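Long-range contacts in Two-component response regulator (PDB 6SWI), which is a two-component response regulator that probably binds DNA through its C-terminal AraC-type helix-turn-helix domain to control transcription of arabinan-utilization genes: residues 3-7 / 42-47; 9-13 / 28-32; 14-20 / 54-59. All coordinates share one frame; numbering follows the deposited sequence.

Overall arrangement
All three contacts use helix 5-17, which packs in turn against helices 36-47, 25-32 and 51-69. Interaction 1 sits at its N-terminal end, interaction 2 in its middle and interaction 3 at its C-terminal end, the centres of interactions 1 and 3 lying about 16 Å apart. Interaction 2 is about 11 Å from interaction 1 and about 12 Å from interaction 3, centre to centre. Leu3 CD1 approaches Arg11 CZ at 3.5 Å between interactions 1 and 2, and Leu47 CD1 meets Leu54 CD2 at 3.7 Å between interactions 1 and 3. Helices 25-32 and 36-47 probably form the first helix-turn-helix of this AraC-type domain.

Interaction 1 (3-7 / 42-47); sequences LSPIV and MIKQEL
Glu46 reaches across from helix 36-47 to the start of helix 5-17, and each part of its side chain has something to meet. Glu46 CB lies 4.1 Å from Leu3 CD2. CG is carried on toward Val7, anti to its own carbonyl carbon (chi1 -60°), and the extended chain beyond it brings the carboxylate beside Ser4. On the way, Glu46 CD rests 3.7 Å from Val7 CG2. At the tip, Glu46 OE1 accepts a hydrogen bond from Ser4 N at 2.8 Å through its syn lone pair, nearly straight at 165°. Ser4 OG donates to Glu46 OE2, also at 2.8 Å, on the syn side but 28° out of the carboxylate plane. Ser4 has two conformers, so this second bond may not always be made. Because Ser4 is the N-cap, Glu46 ties the very start of helix 5-17 to helix 36-47, the probable recognition helix, and the nearby helix N-terminus would probably stabilise the carboxylate's negative charge.

Apolar groups flank the polar pair. Leu3 CD2 meets Leu47 CD2 at 3.6 Å, the two side chains crossing at about a right angle. Val7 is a knob in the hole formed by Met42, Ile43, Glu46 and Leu47, with Val7 CG1 3.9 Å from Leu47 CD1. Helix 51-69 packs behind this seam, Ile43 touching Phe51 and Leu47 touching Leu54.

Interaction 2 (9-13 / 28-32); sequences RARQY and VAEFL
Tyr13 and Phe31 bring their rings together at an outer edge of the contact between helices 5-17 and 25-32. The ring planes are inclined by 31° with centroids 4.5 Å apart, a pairing neither parallel enough for a stack nor steep enough for a T shape. Tyr13 lies over one face of Phe31, its CE1 standing 3.9 Å above the centre of that ring. The tightest approach is on the neighbouring atom, Tyr13 CD1 to Phe31 CE2, at 3.4 Å. Both side chains take the same first torsion, CG anti to the backbone N (chi1 -166° for Tyr13, 160° for Phe31), which brings the rings together between the two backbones.

Deeper in, smaller groups take over. Val28 slides past Tyr13 in the opposite direction and sets its CG2 4.1 Å from Tyr13 CD2. Its other methyl, CG1, turns to Ala10. Leu32 works as a fork: CD1 rests 3.9 Å from Ala10 CB, while CD2 meets Arg9 CB at 3.7 Å. Beyond CB the arginine chain leads away from helix 25-32, so Arg9 gives the contact its aliphatic root rather than its charge.

The helix axes stay 10.5 Å apart at closest approach. Leu39 of helix 36-47, the probable recognition helix of the first helix-turn-helix, closes the inner side by touching Ala10, Val28 and Leu32.

No hydrogen bond or salt bridge links the two segments. Between them the contact is therefore one of apolar packing and ring-to-ring dispersion, and side-chain polarity probably does little to set their alignment.

Interaction 3 (14-20 / 54-59); sequences IQKHFSQ and LLTKIR
Ile14 pushes into the surface of helix 51-69 with both of its branches. The CG2 methyl of Ile14 fits between Leu55 CD1, 3.6 Å away, and Ile58 CD1, 3.7 Å away. The longer branch goes the other way, putting its CD1 end beside Leu54 CD2. One turn further along, Phe18 supplies the next bump. Its CB abuts Leu55 CD1 at 3.8 Å, so that one leucine methyl nestles between Ile14 and Phe18. CG of Phe18 is held between its backbone N and carbonyl carbon (chi1 66°), which tips the ring toward Ile58; Ile58 CG2 packs obliquely against that ring, 3.7 Å from Phe18 CD2.

Helix 51-69 corresponds to the long linker helix that joins the two helix-turn-helix halves in AraC-type domains, and the end of helix 5-17 and the type I turn from His17 to Gln20 lean against it.

Arg59 lies alongside this turn, running past Phe18 in the opposite direction. It is extended from CG to NE, and the guanidinium grips Phe18 O side-on with two nitrogens. The bond from Arg59 NE to Phe18 O is the shorter and straighter, 2.9 Å at 159°, and arrives in the carbonyl plane on a lone pair. Arg59 NH2 reaches Phe18 O at 3.2 Å in a more bent bond, its donor tilted 32° from that plane. Leu55 CD2 pads one face of the Arg59 guanidinium, 3.5 Å above its plane, and Val81 and Tyr83 also touch this buried arginine.

Interaction 1 (3-7 / 42-47)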
loop_
_atom_site.group_PDB
_atom_site.type_symbol
_atom_site.label_atom_id
_atom_site.label_comp_id
_atom_site.label_asym_id
_atom_site.label_seq_id
_atom_site.Cartn_x
_atom_site.Cartn_y
_atom_site.Cartn_z
ATOM N N LEU A 3 18.644 7.324 6.106
ATOM C CA LEU A 3 18.510 7.412 4.659
ATOM C C LEU A 3 19.059 8.744 4.161
ATOM O O LEU A 3 18.948 9.777 4.829
ATOM C CB LEU A 3 17.036 7.311 4.270
ATOM C CG LEU A 3 16.293 6.016 4.593
ATOM C CD1 LEU A 3 14.831 6.158 4.210
ATOM C CD2 LEU A 3 16.922 4.838 3.867
ATOM N N SER A 4 19.667 8.713 2.968
ATOM C CA SER A 4 20.122 9.937 2.330
ATOM C C SER A 4 18.935 10.862 2.072
ATOM O O SER A 4 17.794 10.409 1.955
ATOM C CB SER A 4 20.813 9.619 1.007
ATOM O OG SER A 4 19.871 9.233 0.026
ATOM N N PRO A 5 19.186 12.173 1.981
ATOM C CA PRO A 5 18.073 13.116 1.768
ATOM C C PRO A 5 17.147 12.775 0.608
ATOM O O PRO A 5 15.926 12.885 0.756
ATOM C CB PRO A 5 18.791 14.459 1.586
ATOM C CG PRO A 5 20.036 14.315 2.419
ATOM C CD PRO A 5 20.453 12.872 2.284
ATOM N N ILE A 6 17.681 12.348 -0.537
ATOM C CA ILE A 6 16.823 12.100 -1.691
ATOM C C ILE A 6 15.923 10.894 -1.452
ATOM O O ILE A 6 14.745 10.895 -1.839
ATOM C CB ILE A 6 17.655 11.969 -2.981
ATOM C CG1 ILE A 6 16.733 11.906 -4.202
ATOM C CG2 ILE A 6 18.564 10.745 -2.926
ATOM C CD1 ILE A 6 17.462 11.731 -5.516
ATOM N N VAL A 7 16.453 9.847 -0.813
ATOM C CA VAL A 7 15.653 8.653 -0.565
ATOM C C VAL A 7 14.624 8.926 0.519
ATOM O O VAL A 7 13.470 8.496 0.421
ATOM C CB VAL A 7 16.549 7.446 -0.240
ATOM C CG1 VAL A 7 15.702 6.233 0.105
ATOM C CG2 VAL A 7 17.466 7.141 -1.416
ATOM N N MET A 42 19.140 4.837 -6.220
ATOM C CA MET A 42 19.368 5.176 -4.822
ATOM C C MET A 42 18.323 4.535 -3.922
ATOM O O MET A 42 18.649 4.078 -2.822
ATOM C CB MET A 42 19.388 6.683 -4.637
ATOM C CG MET A 42 20.546 7.314 -5.371
ATOM S SD MET A 42 22.126 6.914 -4.671
ATOM C CE MET A 42 22.069 8.075 -3.332
ATOM N N ILE A 43 17.063 4.475 -4.372
ATOM C CA ILE A 43 16.044 3.765 -3.608
ATOM C C ILE A 43 16.441 2.306 -3.428
ATOM O O ILE A 43 16.391 1.760 -2.320
ATOM C CB ILE A 43 14.669 3.918 -4.281
ATOM C CG1 ILE A 43 14.196 5.369 -4.162
ATOM C CG2 ILE A 43 13.653 2.927 -3.697
ATOM C CD1 ILE A 43 12.911 5.655 -4.906
ATOM N N LYS A 44 16.856 1.656 -4.514
ATOM C CA LYS A 44 17.220 0.250 -4.429
ATOM C C LYS A 44 18.434 0.059 -3.535
ATOM O O LYS A 44 18.484 -0.881 -2.738
ATOM C CB LYS A 44 17.466 -0.302 -5.835
ATOM C CG LYS A 44 17.947 -1.746 -5.881
ATOM C CD LYS A 44 16.902 -2.680 -5.288
ATOM C CE LYS A 44 17.115 -4.122 -5.727
ATOM N NZ LYS A 44 17.339 -4.239 -7.196
ATOM N N GLN A 45 19.411 0.957 -3.632
ATOM C CA GLN A 45 20.634 0.797 -2.860
ATOM C C GLN A 45 20.383 0.964 -1.371
ATOM O O GLN A 45 20.958 0.238 -0.555
ATOM C CB GLN A 45 21.662 1.815 -3.338
ATOM C CG GLN A 45 22.965 1.780 -2.569
ATOM C CD GLN A 45 23.807 3.009 -2.819
ATOM O OE1 GLN A 45 24.268 3.240 -3.936
ATOM N NE2 GLN A 45 24.013 3.809 -1.779
ATOM N N GLU A 46 19.535 1.920 -0.997
ATOM C CA GLU A 46 19.366 2.254 0.410
ATOM C C GLU A 46 18.222 1.502 1.070
ATOM O O GLU A 46 18.324 1.127 2.241
ATOM C CB GLU A 46 19.176 3.756 0.573
ATOM C CG GLU A 46 20.365 4.534 0.046
ATOM C CD GLU A 46 20.379 5.976 0.481
ATOM O OE1 GLU A 46 19.654 6.327 1.439
ATOM O OE2 GLU A 46 21.126 6.755 -0.150
ATOM N N LEU A 47 17.139 1.269 0.342
ATOM C CA LEU A 47 15.997 0.545 0.878
ATOM C C LEU A 47 15.995 -0.930 0.508
ATOM O O LEU A 47 15.223 -1.696 1.092
ATOM C CB LEU A 47 14.688 1.204 0.435
ATOM C CG LEU A 47 14.480 2.634 0.934
ATOM C CD1 LEU A 47 13.222 3.248 0.354
ATOM C CD2 LEU A 47 14.413 2.644 2.449
#

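Interaction 2 (9-13 / 28-32)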
loop_
_atom_site.group_PDB
_atom_site.type_symbol
_atom_site.label_atom_id
_atom_site.label_comp_id
_atom_site.label_asym_id
_atom_site.label_seq_id
_atom_site.Cartn_x
_atom_site.Cartn_y
_atom_site.Cartn_z
ATOM N N ARG A 9 13.233 11.826 1.150
ATOM C CA ARG A 9 12.198 12.658 0.540
ATOM C C ARG A 9 11.279 11.833 -0.350
ATOM O O ARG A 9 10.056 12.034 -0.357
ATOM C CB ARG A 9 12.840 13.781 -0.273
ATOM C CG ARG A 9 13.429 14.910 0.551
ATOM C CD ARG A 9 14.359 15.776 -0.280
ATOM N NE ARG A 9 15.209 16.615 0.559
ATOM C CZ ARG A 9 16.344 17.170 0.150
ATOM N NH1 ARG A 9 16.765 16.978 -1.089
ATOM N NH2 ARG A 9 17.056 17.916 0.985
ATOM N N ALA A 10 11.851 10.909 -1.123
ATOM C CA ALA A 10 11.026 10.070 -1.985
ATOM C C ALA A 10 10.088 9.195 -1.166
ATOM O O ALA A 10 8.904 9.057 -1.503
ATOM C CB ALA A 10 11.914 9.211 -2.884
ATOM N N ARG A 11 10.604 8.586 -0.095
ATOM C CA ARG A 11 9.775 7.716 0.729
ATOM C C ARG A 11 8.670 8.505 1.411
ATOM O O ARG A 11 7.527 8.044 1.476
ATOM C CB ARG A 11 10.625 6.965 1.754
ATOM C CG ARG A 11 9.852 5.850 2.446
ATOM C CD ARG A 11 10.704 5.096 3.449
ATOM N NE ARG A 11 11.033 5.916 4.610
ATOM C CZ ARG A 11 11.709 5.473 5.665
ATOM N NH1 ARG A 11 12.125 4.214 5.700
ATOM N NH2 ARG A 11 11.969 6.286 6.680
ATOM N N GLN A 12 8.984 9.710 1.890
ATOM C CA GLN A 12 7.961 10.562 2.492
ATOM C C GLN A 12 6.853 10.874 1.497
ATOM O O GLN A 12 5.667 10.865 1.851
ATOM C CB GLN A 12 8.589 11.871 2.952
ATOM C CG GLN A 12 9.292 11.810 4.278
ATOM C CD GLN A 12 9.948 13.133 4.624
ATOM O OE1 GLN A 12 10.293 13.919 3.737
ATOM N NE2 GLN A 12 10.126 13.386 5.914
ATOM N N TYR A 13 7.226 11.182 0.252
ATOM C CA TYR A 13 6.238 11.525 -0.759
ATOM C C TYR A 13 5.345 10.331 -1.074
ATOM O O TYR A 13 4.119 10.472 -1.160
ATOM C CB TYR A 13 6.930 12.040 -2.030
ATOM C CG TYR A 13 5.958 12.727 -2.958
ATOM C CD1 TYR A 13 5.673 14.080 -2.818
ATOM C CD2 TYR A 13 5.281 12.013 -3.937
ATOM C CE1 TYR A 13 4.768 14.706 -3.641
ATOM C CE2 TYR A 13 4.366 12.633 -4.762
ATOM C CZ TYR A 13 4.116 13.981 -4.606
ATOM O OH TYR A 13 3.204 14.620 -5.410
ATOM N N VAL A 28 7.847 11.062 -9.373
ATOM C CA VAL A 28 8.529 11.495 -8.157
ATOM C C VAL A 28 9.868 12.130 -8.497
ATOM O O VAL A 28 10.263 13.141 -7.903
ATOM C CB VAL A 28 8.681 10.321 -7.172
ATOM C CG1 VAL A 28 9.503 10.724 -5.955
ATOM C CG2 VAL A 28 7.316 9.815 -6.746
ATOM N N ALA A 29 10.582 11.557 -9.468
ATOM C CA ALA A 29 11.816 12.186 -9.922
ATOM C C ALA A 29 11.567 13.608 -10.427
ATOM O O ALA A 29 12.423 14.484 -10.248
ATOM C CB ALA A 29 12.505 11.316 -10.977
ATOM N N GLU A 30 10.399 13.867 -11.034
ATOM C CA GLU A 30 10.061 15.240 -11.418
ATOM C C GLU A 30 9.855 16.124 -10.192
ATOM O O GLU A 30 10.343 17.261 -10.148
ATOM C CB GLU A 30 8.814 15.304 -12.307
ATOM C CG GLU A 30 8.614 14.191 -13.307
ATOM C CD GLU A 30 9.733 14.078 -14.316
ATOM O OE1 GLU A 30 10.580 13.171 -14.163
ATOM O OE2 GLU A 30 9.762 14.886 -15.269
ATOM N N PHE A 31 9.108 15.634 -9.197
ATOM C CA PHE A 31 8.926 16.395 -7.963
ATOM C C PHE A 31 10.268 16.733 -7.330
ATOM O O PHE A 31 10.508 17.874 -6.914
ATOM C CB PHE A 31 8.057 15.606 -6.982
ATOM C CG PHE A 31 8.202 16.047 -5.544
ATOM C CD1 PHE A 31 7.938 17.354 -5.174
ATOM C CD2 PHE A 31 8.593 15.152 -4.565
ATOM C CE1 PHE A 31 8.052 17.763 -3.860
ATOM C CE2 PHE A 31 8.722 15.559 -3.246
ATOM C CZ PHE A 31 8.448 16.866 -2.896
ATOM N N LEU A 32 11.166 15.755 -7.264
ATOM C CA LEU A 32 12.459 15.949 -6.632
ATOM C C LEU A 32 13.456 16.660 -7.532
ATOM O O LEU A 32 14.521 17.068 -7.047
ATOM C CB LEU A 32 13.020 14.592 -6.216
ATOM C CG LEU A 32 12.203 13.821 -5.178
ATOM C CD1 LEU A 32 12.750 12.416 -5.022
ATOM C CD2 LEU A 32 12.193 14.550 -3.839
#

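Interaction 3 (14-20 / 54-59)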
loop_
_atom_site.group_PDB
_atom_site.type_symbol
_atom_site.label_atom_id
_atom_site.label_comp_id
_atom_site.label_asym_id
_atom_site.label_seq_id
_atom_site.Cartn_x
_atom_site.Cartn_y
_atom_site.Cartn_z
ATOM N N ILE A 14 5.943 9.146 -1.225
ATOM C CA ILE A 14 5.174 7.932 -1.479
ATOM C C ILE A 14 4.236 7.642 -0.312
ATOM O O ILE A 14 3.079 7.245 -0.505
ATOM C CB ILE A 14 6.134 6.758 -1.754
ATOM C CG1 ILE A 14 6.969 7.013 -3.011
ATOM C CG2 ILE A 14 5.368 5.454 -1.890
ATOM C CD1 ILE A 14 8.243 6.196 -3.028
ATOM N N GLN A 15 4.726 7.836 0.917
ATOM C CA GLN A 15 3.908 7.554 2.134
ATOM C C GLN A 15 2.668 8.454 2.155
ATOM O O GLN A 15 1.621 8.026 2.671
ATOM C CB GLN A 15 4.747 7.707 3.408
ATOM C CG GLN A 15 5.757 6.582 3.595
ATOM C CD GLN A 15 6.791 6.824 4.670
ATOM O OE1 GLN A 15 7.069 7.952 5.065
ATOM N NE2 GLN A 15 7.391 5.746 5.136
ATOM N N LYS A 16 2.787 9.665 1.620
ATOM C CA LYS A 16 1.657 10.584 1.587
ATOM C C LYS A 16 0.749 10.375 0.385
ATOM O O LYS A 16 -0.455 10.646 0.484
ATOM C CB LYS A 16 2.147 12.036 1.589
ATOM C CG LYS A 16 2.358 12.632 2.973
ATOM C CD LYS A 16 2.448 14.152 2.927
ATOM C CE LYS A 16 3.697 14.611 2.210
ATOM N NZ LYS A 16 3.887 16.088 2.292
ATOM N N HIS A 17 1.283 9.902 -0.745
ATOM C CA HIS A 17 0.568 9.964 -2.015
ATOM C C HIS A 17 0.315 8.612 -2.657
ATOM O O HIS A 17 -0.086 8.561 -3.823
ATOM C CB HIS A 17 1.267 10.921 -2.980
ATOM C CG HIS A 17 1.152 12.340 -2.552
ATOM N ND1 HIS A 17 2.221 13.093 -2.119
ATOM C CD2 HIS A 17 0.059 13.125 -2.425
ATOM C CE1 HIS A 17 1.791 14.293 -1.775
ATOM N NE2 HIS A 17 0.484 14.339 -1.954
ATOM N N PHE A 18 0.495 7.516 -1.925
ATOM C CA PHE A 18 0.283 6.202 -2.519
ATOM C C PHE A 18 -1.143 6.017 -3.029
ATOM O O PHE A 18 -1.370 5.150 -3.877
ATOM C CB PHE A 18 0.612 5.127 -1.490
ATOM C CG PHE A 18 -0.318 5.131 -0.325
ATOM C CD1 PHE A 18 -1.523 4.440 -0.373
ATOM C CD2 PHE A 18 -0.016 5.853 0.808
ATOM C CE1 PHE A 18 -2.392 4.469 0.685
ATOM C CE2 PHE A 18 -0.879 5.876 1.868
ATOM C CZ PHE A 18 -2.062 5.185 1.816
ATOM N N SER A 19 -2.108 6.794 -2.522
ATOM C CA SER A 19 -3.486 6.669 -2.987
ATOM C C SER A 19 -3.666 7.144 -4.422
ATOM O O SER A 19 -4.730 6.908 -5.004
ATOM C CB SER A 19 -4.441 7.449 -2.078
ATOM O OG SER A 19 -4.180 8.838 -2.155
ATOM N N GLN A 20 -2.657 7.791 -5.002
ATOM C CA GLN A 20 -2.763 8.396 -6.324
ATOM C C GLN A 20 -2.351 7.389 -7.392
ATOM O O GLN A 20 -1.204 6.929 -7.417
ATOM C CB GLN A 20 -1.892 9.647 -6.406
ATOM C CG GLN A 20 -2.281 10.698 -5.400
ATOM C CD GLN A 20 -3.747 11.059 -5.512
ATOM O OE1 GLN A 20 -4.203 11.518 -6.561
ATOM N NE2 GLN A 20 -4.502 10.829 -4.441
ATOM N N LEU A 54 8.255 -0.995 -3.253
ATOM C CA LEU A 54 7.999 -0.178 -2.072
ATOM C C LEU A 54 6.594 0.411 -2.118
ATOM O O LEU A 54 5.833 0.342 -1.146
ATOM C CB LEU A 54 9.038 0.939 -2.011
ATOM C CG LEU A 54 8.812 2.035 -0.976
ATOM C CD1 LEU A 54 8.864 1.449 0.425
ATOM C CD2 LEU A 54 9.836 3.149 -1.137
ATOM N N LEU A 55 6.232 1.009 -3.247
ATOM C CA LEU A 55 4.908 1.605 -3.381
ATOM C C LEU A 55 3.822 0.547 -3.229
ATOM O O LEU A 55 2.809 0.764 -2.546
ATOM C CB LEU A 55 4.817 2.277 -4.748
ATOM C CG LEU A 55 3.472 2.883 -5.146
ATOM C CD1 LEU A 55 3.000 3.906 -4.121
ATOM C CD2 LEU A 55 3.572 3.493 -6.529
ATOM N N THR A 56 4.016 -0.607 -3.866
ATOM C CA THR A 56 3.020 -1.668 -3.764
ATOM C C THR A 56 2.881 -2.153 -2.328
ATOM O O THR A 56 1.765 -2.383 -1.850
ATOM C CB THR A 56 3.371 -2.817 -4.712
ATOM O OG1 THR A 56 3.433 -2.322 -6.057
ATOM C CG2 THR A 56 2.345 -3.944 -4.635
ATOM N N LYS A 57 4.001 -2.305 -1.622
ATOM C CA LYS A 57 3.936 -2.750 -0.238
ATOM C C LYS A 57 3.150 -1.770 0.621
ATOM O O LYS A 57 2.294 -2.181 1.414
ATOM C CB LYS A 57 5.338 -2.955 0.325
ATOM C CG LYS A 57 5.316 -3.464 1.752
ATOM C CD LYS A 57 6.672 -3.984 2.164
ATOM C CE LYS A 57 7.721 -2.900 2.033
ATOM N NZ LYS A 57 9.058 -3.408 2.417
ATOM N N ILE A 58 3.408 -0.470 0.465
ATOM C CA ILE A 58 2.675 0.534 1.234
ATOM C C ILE A 58 1.190 0.465 0.915
ATOM O O ILE A 58 0.338 0.519 1.813
ATOM C CB ILE A 58 3.249 1.935 0.957
ATOM C CG1 ILE A 58 4.636 2.069 1.575
ATOM C CG2 ILE A 58 2.306 3.004 1.473
ATOM C CD1 ILE A 58 5.420 3.263 1.058
ATOM N N ARG A 59 0.861 0.333 -0.372
ATOM C CA ARG A 59 -0.537 0.247 -0.776
ATOM C C ARG A 59 -1.225 -0.976 -0.191
ATOM O O ARG A 59 -2.363 -0.883 0.284
ATOM C CB ARG A 59 -0.625 0.222 -2.295
ATOM C CG ARG A 59 -0.281 1.543 -2.915
ATOM C CD ARG A 59 -0.171 1.444 -4.414
ATOM N NE ARG A 59 -0.278 2.764 -5.009
ATOM C CZ ARG A 59 -0.042 3.049 -6.282
ATOM N NH1 ARG A 59 0.362 2.106 -7.118
ATOM N NH2 ARG A 59 -0.210 4.292 -6.705
#